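Beta-lactamase-like protein (Koribacter versatilis, PDB 6B9V) acts as a metal-dependent diphosphatase of the PhnP family, with a metallo-beta-lactamase fold, and cleaves reactive photoproducts of FAD. Local coordinates at residues D194-D199 / E220-K225; N214-A219 / R243-G248; H226-H231 / D254-E259. One frame throughout, in Å; residues are numbered along the deposited sequence.

Interaction 1 (D194-D199 / E220-K225)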
loop_
_atom_site.group_PDB
_atom_site.type_symbol
_atom_site.label_atom_id
_atom_site.label_comp_id
_atom_site.label_asym_id
_atom_site.label_seq_id
_atom_site.Cartn_x
_atom_site.Cartn_y
_atom_site.Cartn_z
ATOM N N ASP A 194 -25.888 -9.970 -16.135
ATOM C CA ASP A 194 -25.365 -9.124 -17.206
ATOM C C ASP A 194 -23.839 -9.082 -17.140
ATOM O O ASP A 194 -23.153 -9.079 -18.168
ATOM C CB ASP A 194 -25.903 -7.690 -17.105
ATOM C CG ASP A 194 -27.344 -7.571 -17.530
ATOM O OD1 ASP A 194 -27.793 -8.397 -18.350
ATOM O OD2 ASP A 194 -28.020 -6.637 -17.049
ATOM N N ILE A 195 -23.331 -9.048 -15.912
ATOM C CA ILE A 195 -21.904 -8.898 -15.635
ATOM C C ILE A 195 -21.458 -9.910 -14.586
ATOM O O ILE A 195 -22.047 -9.995 -13.499
ATOM C CB ILE A 195 -21.564 -7.482 -15.125
ATOM C CG1 ILE A 195 -21.855 -6.434 -16.197
ATOM C CG2 ILE A 195 -20.098 -7.393 -14.713
ATOM C CD1 ILE A 195 -21.620 -5.039 -15.712
ATOM N N LEU A 196 -20.402 -10.655 -14.896
ATOM C CA LEU A 196 -19.825 -11.594 -13.930
ATOM C C LEU A 196 -18.299 -11.468 -13.858
ATOM O O LEU A 196 -17.623 -11.486 -14.888
ATOM C CB LEU A 196 -20.208 -13.027 -14.297
ATOM C CG LEU A 196 -19.547 -14.154 -13.495
ATOM C CD1 LEU A 196 -19.960 -14.092 -12.029
ATOM C CD2 LEU A 196 -19.909 -15.508 -14.109
ATOM N N PHE A 197 -17.760 -11.322 -12.652
ATOM C CA PHE A 197 -16.307 -11.381 -12.472
ATOM C C PHE A 197 -15.920 -12.728 -11.876
ATOM O O PHE A 197 -16.544 -13.180 -10.925
ATOM C CB PHE A 197 -15.802 -10.245 -11.574
ATOM C CG PHE A 197 -15.610 -8.933 -12.306
ATOM C CD1 PHE A 197 -16.705 -8.213 -12.750
ATOM C CD2 PHE A 197 -14.335 -8.425 -12.534
ATOM C CE1 PHE A 197 -16.540 -7.013 -13.436
ATOM C CE2 PHE A 197 -14.154 -7.225 -13.224
ATOM C CZ PHE A 197 -15.258 -6.518 -13.674
ATOM N N LEU A 198 -14.907 -13.366 -12.459
ATOM C CA LEU A 198 -14.324 -14.595 -11.925
ATOM C C LEU A 198 -12.819 -14.458 -11.778
ATOM O O LEU A 198 -12.172 -13.795 -12.574
ATOM C CB LEU A 198 -14.608 -15.803 -12.834
ATOM C CG LEU A 198 -16.072 -16.150 -13.107
ATOM C CD1 LEU A 198 -16.145 -17.310 -14.128
ATOM C CD2 LEU A 198 -16.783 -16.525 -11.817
ATOM N N ASP A 199 -12.285 -15.135 -10.773
ATOM C CA ASP A 199 -10.845 -15.366 -10.604
ATOM C C ASP A 199 -10.249 -16.079 -11.831
ATOM O O ASP A 199 -10.799 -17.086 -12.281
ATOM C CB ASP A 199 -10.663 -16.221 -9.330
ATOM C CG ASP A 199 -9.213 -16.510 -8.988
ATOM O OD1 ASP A 199 -8.569 -17.318 -9.685
ATOM O OD2 ASP A 199 -8.733 -15.956 -7.980
ATOM N N GLU A 220 -18.822 -20.535 -19.234
ATOM C CA GLU A 220 -19.702 -21.094 -20.250
ATOM C C GLU A 220 -20.865 -21.867 -19.626
ATOM O O GLU A 220 -21.896 -22.078 -20.271
ATOM C CB GLU A 220 -18.895 -21.963 -21.213
ATOM C CG GLU A 220 -18.003 -21.101 -22.114
ATOM C CD GLU A 220 -17.148 -21.897 -23.084
ATOM O OE1 GLU A 220 -16.653 -21.293 -24.065
ATOM O OE2 GLU A 220 -16.959 -23.113 -22.864
ATOM N N LYS A 221 -20.717 -22.271 -18.370
ATOM C CA LYS A 221 -21.853 -22.841 -17.661
ATOM C C LYS A 221 -22.812 -21.761 -17.152
ATOM O O LYS A 221 -24.033 -21.955 -17.157
ATOM C CB LYS A 221 -21.390 -23.710 -16.489
ATOM C CG LYS A 221 -20.822 -25.067 -16.895
ATOM C CD LYS A 221 -20.235 -25.778 -15.678
ATOM C CE LYS A 221 -19.767 -27.191 -16.010
ATOM N NZ LYS A 221 -18.738 -27.198 -17.088
ATOM N N LEU A 222 -22.271 -20.639 -16.691
ATOM C CA LEU A 222 -23.125 -19.615 -16.081
ATOM C C LEU A 222 -23.728 -18.633 -17.098
ATOM O O LEU A 222 -24.742 -17.992 -16.813
ATOM C CB LEU A 222 -22.352 -18.854 -15.011
ATOM C CG LEU A 222 -21.923 -19.677 -13.790
ATOM C CD1 LEU A 222 -21.069 -18.825 -12.860
ATOM C CD2 LEU A 222 -23.154 -20.212 -13.058
ATOM N N LYS A 223 -23.101 -18.514 -18.264
ATOM C CA LYS A 223 -23.670 -17.753 -19.386
ATOM C C LYS A 223 -24.076 -16.315 -19.055
ATOM O O LYS A 223 -25.144 -15.867 -19.461
ATOM C CB LYS A 223 -24.889 -18.497 -19.947
ATOM C CG LYS A 223 -24.564 -19.875 -20.458
ATOM C CD LYS A 223 -25.812 -20.591 -20.984
ATOM C CE LYS A 223 -25.417 -21.721 -21.919
ATOM N NZ LYS A 223 -24.417 -22.614 -21.282
ATOM N N ALA A 224 -23.233 -15.594 -18.316
ATOM C CA ALA A 224 -23.445 -14.164 -18.120
ATOM C C ALA A 224 -23.320 -13.481 -19.469
ATOM O O ALA A 224 -22.659 -14.018 -20.360
ATOM C CB ALA A 224 -22.431 -13.572 -17.128
ATOM N N LYS A 225 -23.957 -12.316 -19.626
ATOM C CA LYS A 225 -23.858 -11.571 -20.883
ATOM C C LYS A 225 -22.391 -11.248 -21.180
ATOM O O LYS A 225 -21.902 -11.476 -22.288
ATOM C CB LYS A 225 -24.674 -10.279 -20.828
ATOM C CG LYS A 225 -26.122 -10.410 -21.225
ATOM C CD LYS A 225 -26.730 -9.024 -21.426
ATOM C CE LYS A 225 -25.827 -8.160 -22.303
ATOM N NZ LYS A 225 -26.336 -6.772 -22.462
#
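Leu-196 turns its CG anti to the backbone N (chi1 173°), while Leu-222 keeps its CG beside the N (chi1 -65°), and these settings bring the two side chains together at about a right angle. The touch is between single methyls, Leu-196 CD2 and Leu-222 CD1, 3.7 Å apart. Closer to the backbone, Leu-196 CB rests on Ala-224 CB at 3.6 Å, two residues past the end of the helix at Leu-222. Lys-223 makes that exit with a positive phi, and Lys-223 NZ donates a hydrogen bond to Glu-220 O, 2.8 Å, nearly in line with the C=O bond. The other end is carried by Asp-194 and Lys-225, which run side by side in the same direction. Asp-194 O meets Lys-225 CB at 3.3 Å, and Asp-194 OD1 lies against Lys-225 CD at 3.3 Å. Lys-225 NZ is 4.7 Å from Asp-194 OD1, too far for a salt bridge, though the opposite charges may attract weakly; Asp-194 OD2 is hydrogen-bonded to Ser-172 OG. In the beta-alpha-beta unit of strand 195-199, helix 212-222 and strand 226-230, this contact seats the helix end on the first strand. Met-187 of helix 184-187 also packs on Leu-222, and strand 257-263 meets Ile-195 and Phe-197.

Interaction 2 (N214-A219 / R243-G248); sequences NSVSIA and RQLPAG
Next to Val-216, whose two methyls meet Leu-245 and Pro-246 separately, the hydroxyl OG of Ser-215 has several partners: hydrogen bonds with Asp-199 O and Ser-210 OG, and a weak one with Thr-211 O. The serine is buried, so these bonds satisfy its oxygen, and the one with Asp-199 O ties helix 212-222 to the end of strand 195-199. Within the helix, Ala-219 N closes a regular turn onto Ser-215 O at 2.9 Å. The contact with 243-248 itself is apolar, has no hydrogen bond, and rests on one valine. With chi1 at 165°, Val-216 CG1 lies anti to the backbone N and CG2 lies beside it, and the branches diverge toward different partners. Val-216 CG2 meets Leu-245 CD2 at 3.8 Å, the two side chains approaching at a slant. Val-216 CG1 comes to 4.3 Å from Pro-246 CG, a looser touch against the proline ring. Leu-245 starts out pointing neither at the helix nor away from it, but the end of its chain swings in to Val-216. On the sheet side of the helix, Phe-229 of strand 226-230 packs against both Ser-215 and Val-216. The result is a small surface contact between a helix lying on the outer face of the sheet and the turn that leads into edge strand 249-251, in the alpha-beta/beta-alpha sandwich of the metallo-beta-lactamase fold.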
loop_
_atom_site.group_PDB
_atom_site.type_symbol
_atom_site.label_atom_id
_atom_site.label_comp_id
_atom_site.label_asym_id
_atom_site.label_seq_id
_atom_site.Cartn_x
_atom_site.Cartn_y
_atom_site.Cartn_z
ATOM N N ASN A 214 -10.203 -23.253 -16.600
ATOM C CA ASN A 214 -11.256 -23.603 -15.654
ATOM C C ASN A 214 -12.322 -22.521 -15.565
ATOM O O ASN A 214 -13.529 -22.801 -15.519
ATOM C CB ASN A 214 -10.671 -23.863 -14.265
ATOM C CG ASN A 214 -11.693 -24.470 -13.320
ATOM O OD1 ASN A 214 -12.250 -25.525 -13.606
ATOM N ND2 ASN A 214 -11.953 -23.801 -12.201
ATOM N N SER A 215 -11.869 -21.274 -15.564
ATOM C CA SER A 215 -12.782 -20.152 -15.416
ATOM C C SER A 215 -13.551 -19.911 -16.703
ATOM O O SER A 215 -14.691 -19.464 -16.666
ATOM C CB SER A 215 -12.017 -18.909 -14.973
ATOM O OG SER A 215 -11.667 -19.069 -13.603
ATOM N N VAL A 216 -12.947 -20.238 -17.840
ATOM C CA VAL A 216 -13.715 -20.268 -19.086
ATOM C C VAL A 216 -14.835 -21.329 -19.029
ATOM O O VAL A 216 -15.971 -21.062 -19.451
ATOM C CB VAL A 216 -12.808 -20.520 -20.306
ATOM C CG1 VAL A 216 -13.640 -20.903 -21.522
ATOM C CG2 VAL A 216 -11.949 -19.272 -20.605
ATOM N N SER A 217 -14.537 -22.526 -18.512
ATOM C CA SER A 217 -15.585 -23.551 -18.363
ATOM C C SER A 217 -16.746 -23.117 -17.462
ATOM O O SER A 217 -17.939 -23.333 -17.784
ATOM C CB SER A 217 -14.995 -24.846 -17.815
ATOM O OG SER A 217 -14.257 -25.493 -18.821
ATOM N N ILE A 218 -16.386 -22.529 -16.323
ATOM C CA ILE A 218 -17.382 -21.968 -15.414
ATOM C C ILE A 218 -18.198 -20.885 -16.123
ATOM O O ILE A 218 -19.437 -20.868 -16.046
ATOM C CB ILE A 218 -16.702 -21.397 -14.142
ATOM C CG1 ILE A 218 -16.122 -22.549 -13.309
ATOM C CG2 ILE A 218 -17.676 -20.538 -13.324
ATOM C CD1 ILE A 218 -15.148 -22.102 -12.201
ATOM N N ALA A 219 -17.507 -19.996 -16.832
ATOM C CA ALA A 219 -18.160 -18.905 -17.561
ATOM C C ALA A 219 -19.175 -19.440 -18.574
ATOM O O ALA A 219 -20.264 -18.879 -18.748
ATOM C CB ALA A 219 -17.117 -18.024 -18.269
ATOM N N ARG A 243 -7.410 -11.692 -27.208
ATOM C CA ARG A 243 -7.608 -12.000 -28.621
ATOM C C ARG A 243 -8.047 -13.455 -28.807
ATOM O O ARG A 243 -8.714 -13.794 -29.789
ATOM C CB ARG A 243 -6.322 -11.709 -29.411
ATOM C CG ARG A 243 -6.506 -11.545 -30.917
ATOM C CD ARG A 243 -5.410 -10.658 -31.520
ATOM N NE ARG A 243 -4.065 -11.162 -31.253
ATOM C CZ ARG A 243 -3.157 -10.527 -30.515
ATOM N NH1 ARG A 243 -3.443 -9.349 -29.973
ATOM N NH2 ARG A 243 -1.958 -11.068 -30.324
ATOM N N GLN A 244 -7.689 -14.311 -27.854
ATOM C CA GLN A 244 -7.923 -15.745 -27.992
ATOM C C GLN A 244 -9.172 -16.274 -27.257
ATOM O O GLN A 244 -9.592 -17.398 -27.514
ATOM C CB GLN A 244 -6.694 -16.534 -27.509
ATOM C CG GLN A 244 -5.537 -16.636 -28.522
ATOM C CD GLN A 244 -4.183 -16.231 -27.937
ATOM O OE1 GLN A 244 -3.820 -16.626 -26.822
ATOM N NE2 GLN A 244 -3.441 -15.422 -28.682
ATOM N N LEU A 245 -9.762 -15.481 -26.360
ATOM C CA LEU A 245 -10.906 -15.935 -25.552
ATOM C C LEU A 245 -12.222 -15.937 -26.335
ATOM O O LEU A 245 -12.355 -15.230 -27.329
ATOM C CB LEU A 245 -11.052 -15.044 -24.302
ATOM C CG LEU A 245 -9.982 -15.208 -23.229
ATOM C CD1 LEU A 245 -10.154 -14.094 -22.184
ATOM C CD2 LEU A 245 -10.056 -16.578 -22.555
ATOM N N PRO A 246 -13.203 -16.737 -25.884
ATOM C CA PRO A 246 -14.512 -16.754 -26.547
ATOM C C PRO A 246 -15.229 -15.417 -26.451
ATOM O O PRO A 246 -14.991 -14.674 -25.497
ATOM C CB PRO A 246 -15.283 -17.827 -25.774
ATOM C CG PRO A 246 -14.252 -18.706 -25.214
ATOM C CD PRO A 246 -13.083 -17.818 -24.888
ATOM N N ALA A 247 -16.106 -15.129 -27.413
ATOM C CA ALA A 247 -16.948 -13.939 -27.337
ATOM C C ALA A 247 -17.649 -13.878 -25.986
ATOM O O ALA A 247 -18.103 -14.893 -25.468
ATOM C CB ALA A 247 -17.973 -13.922 -28.472
ATOM N N GLY A 248 -17.700 -12.691 -25.405
ATOM C CA GLY A 248 -18.376 -12.517 -24.131
ATOM C C GLY A 248 -17.522 -12.789 -22.905
ATOM O O GLY A 248 -18.012 -12.683 -21.777
#

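Interaction 3 (H226-H231 / D254-E259); sequences HTYFTH and DGLKLE. With MN (manganese (II) ion), chain C.
Tyr-228 meets two leucines of 254-259, Leu-258 from the CD1 and CE1 side to the hydroxyl and Leu-256 on the CD2 and CE2 side. Leu-258 divides its methyls: Leu-258 CD1 lies 3.5 Å from Tyr-228 CE1, and Leu-258 CD2 lies 3.3 Å from the phenol oxygen, Tyr-228 OH. Leu-256 offers CD2 alone, 3.7 Å from Tyr-228 CD2, and its side chain crosses that of the tyrosine at about a right angle. With CG anti to the backbone N (chi1 176°), Leu-256 places that methyl by the ring. A step further out, the Phe-197 ring meets Tyr-228 with the planes about 25° apart, and Leu-258 touches Ile-195 and Phe-197. At the end of its segment, His-231 binds manganese through NE2 at 2.2 Å, in a site shared with Asp-82, His-83 and Asp-178. Strand 226-230 lies between 195-199 and 249-251 in one sheet, and strand 257-263 is the outermost strand of the other, beside 2-9. Tyr-228 thus joins the two sheets of the sandwich, while helix 212-222 packs on Thr-227 and Phe-229.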
loop_
_atom_site.group_PDB
_atom_site.type_symbol
_atom_site.label_atom_id
_atom_site.label_comp_id
_atom_site.label_asym_id
_atom_site.label_seq_id
_atom_site.Cartn_x
_atom_site.Cartn_y
_atom_site.Cartn_z
ATOM N N HIS A 226 -21.707 -10.709 -20.180
ATOM C CA HIS A 226 -20.270 -10.454 -20.262
ATOM C C HIS A 226 -19.571 -10.974 -19.017
ATOM O O HIS A 226 -19.981 -10.674 -17.885
ATOM C CB HIS A 226 -19.987 -8.958 -20.433
ATOM C CG HIS A 226 -20.490 -8.408 -21.732
ATOM N ND1 HIS A 226 -21.685 -7.730 -21.839
ATOM C CD2 HIS A 226 -19.981 -8.475 -22.985
ATOM C CE1 HIS A 226 -21.883 -7.389 -23.100
ATOM N NE2 HIS A 226 -20.865 -7.830 -23.817
ATOM N N THR A 227 -18.510 -11.746 -19.228
ATOM C CA THR A 227 -17.741 -12.279 -18.116
ATOM C C THR A 227 -16.338 -11.652 -18.155
ATOM O O THR A 227 -15.717 -11.565 -19.215
ATOM C CB THR A 227 -17.633 -13.829 -18.174
ATOM O OG1 THR A 227 -18.945 -14.419 -18.189
ATOM C CG2 THR A 227 -16.859 -14.359 -16.973
ATOM N N TYR A 228 -15.859 -11.210 -17.000
ATOM C CA TYR A 228 -14.532 -10.622 -16.884
ATOM C C TYR A 228 -13.705 -11.411 -15.892
ATOM O O TYR A 228 -14.206 -11.807 -14.840
ATOM C CB TYR A 228 -14.626 -9.159 -16.424
ATOM C CG TYR A 228 -15.337 -8.310 -17.432
ATOM C CD1 TYR A 228 -16.712 -8.142 -17.378
ATOM C CD2 TYR A 228 -14.642 -7.722 -18.469
ATOM C CE1 TYR A 228 -17.368 -7.388 -18.317
ATOM C CE2 TYR A 228 -15.296 -6.956 -19.419
ATOM C CZ TYR A 228 -16.656 -6.791 -19.325
ATOM O OH TYR A 228 -17.320 -6.045 -20.263
ATOM N N PHE A 229 -12.433 -11.623 -16.205
ATOM C CA PHE A 229 -11.555 -12.316 -15.276
ATOM C C PHE A 229 -10.706 -11.317 -14.493
ATOM O O PHE A 229 -10.297 -10.270 -15.020
ATOM C CB PHE A 229 -10.642 -13.303 -15.997
ATOM C CG PHE A 229 -11.366 -14.468 -16.643
ATOM C CD1 PHE A 229 -12.618 -14.874 -16.197
ATOM C CD2 PHE A 229 -10.783 -15.152 -17.696
ATOM C CE1 PHE A 229 -13.277 -15.964 -16.796
ATOM C CE2 PHE A 229 -11.433 -16.240 -18.303
ATOM C CZ PHE A 229 -12.675 -16.643 -17.849
ATOM N N THR A 230 -10.406 -11.660 -13.249
ATOM C CA THR A 230 -9.604 -10.751 -12.413
ATOM C C THR A 230 -8.645 -11.578 -11.553
ATOM O O THR A 230 -8.595 -12.807 -11.690
ATOM C CB THR A 230 -10.523 -9.851 -11.554
ATOM O OG1 THR A 230 -9.751 -8.845 -10.878
ATOM C CG2 THR A 230 -11.303 -10.691 -10.525
ATOM N N HIS A 231 -7.878 -10.909 -10.689
ATOM C CA HIS A 231 -6.823 -11.532 -9.867
ATOM C C HIS A 231 -5.716 -12.120 -10.760
ATOM O O HIS A 231 -5.103 -13.132 -10.444
ATOM C CB HIS A 231 -7.393 -12.608 -8.938
ATOM C CG HIS A 231 -6.657 -12.723 -7.638
ATOM N ND1 HIS A 231 -5.375 -13.216 -7.553
ATOM C CD2 HIS A 231 -7.020 -12.392 -6.377
ATOM C CE1 HIS A 231 -4.979 -13.194 -6.289
ATOM N NE2 HIS A 231 -5.951 -12.680 -5.560
ATOM N N ASP A 254 -7.452 -2.559 -15.126
ATOM C CA ASP A 254 -7.590 -1.464 -14.159
ATOM C C ASP A 254 -8.282 -0.274 -14.816
ATOM O O ASP A 254 -7.832 0.200 -15.862
ATOM C CB ASP A 254 -6.217 -1.021 -13.622
ATOM C CG ASP A 254 -5.590 -2.027 -12.661
ATOM O OD1 ASP A 254 -5.960 -3.228 -12.665
ATOM O OD2 ASP A 254 -4.683 -1.618 -11.906
ATOM N N GLY A 255 -9.346 0.236 -14.200
ATOM C CA GLY A 255 -10.027 1.401 -14.736
ATOM C C GLY A 255 -11.274 1.069 -15.545
ATOM O O GLY A 255 -12.054 1.954 -15.889
ATOM N N LEU A 256 -11.473 -0.209 -15.839
ATOM C CA LEU A 256 -12.675 -0.643 -16.552
ATOM C C LEU A 256 -13.953 -0.219 -15.830
ATOM O O LEU A 256 -14.115 -0.484 -14.640
ATOM C CB LEU A 256 -12.668 -2.162 -16.717
ATOM C CG LEU A 256 -13.895 -2.815 -17.365
ATOM C CD1 LEU A 256 -14.109 -2.295 -18.771
ATOM C CD2 LEU A 256 -13.688 -4.338 -17.366
ATOM N N LYS A 257 -14.859 0.438 -16.546
ATOM C CA LYS A 257 -16.143 0.817 -15.975
ATOM C C LYS A 257 -17.273 0.124 -16.732
ATOM O O LYS A 257 -17.271 0.090 -17.954
ATOM C CB LYS A 257 -16.329 2.348 -16.006
ATOM C CG LYS A 257 -15.425 3.074 -15.026
ATOM C CD LYS A 257 -15.709 4.575 -14.999
ATOM C CE LYS A 257 -14.926 5.259 -13.895
ATOM N NZ LYS A 257 -15.485 5.006 -12.524
ATOM N N LEU A 258 -18.237 -0.409 -15.991
ATOM C CA LEU A 258 -19.319 -1.196 -16.558
ATOM C C LEU A 258 -20.654 -0.772 -15.988
ATOM O O LEU A 258 -20.781 -0.600 -14.780
ATOM C CB LEU A 258 -19.098 -2.674 -16.268
ATOM C CG LEU A 258 -17.824 -3.302 -16.831
ATOM C CD1 LEU A 258 -17.579 -4.670 -16.171
ATOM C CD2 LEU A 258 -17.939 -3.421 -18.346
ATOM N N GLU A 259 -21.654 -0.630 -16.851
ATOM C CA GLU A 259 -22.981 -0.218 -16.412
ATOM C C GLU A 259 -23.850 -1.446 -16.229
ATOM O O GLU A 259 -23.750 -2.396 -16.998
ATOM C CB GLU A 259 -23.618 0.747 -17.420
ATOM C CG GLU A 259 -24.865 1.437 -16.889
ATOM C CD GLU A 259 -25.485 2.391 -17.892
ATOM O OE1 GLU A 259 -24.734 2.974 -18.705
ATOM O OE2 GLU A 259 -26.722 2.563 -17.858
HETATM MN MN MN C . -6.212 -12.455 -3.415
#

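In the fold
Following the chain from the N terminus, strand 195-199 opens interaction 1, which closes at 220-225, at the C-terminal end of helix 212-222. Interaction 2 has already opened at 214-219 on that same helix, so the two cross; it closes at 243-248, at the end of helix 238-244 and the turn after it. Interaction 3 starts at 226-231, after interaction 1 has closed, and so follows it in series, but its own closure at 254-259 comes beyond that of interaction 2, which it therefore crosses as well. Together they tie helix 212-222 to the sheet it covers, to the turn before strand 249-251, and, by way of neighbouring strands 195-199 and 226-230, to the second sheet.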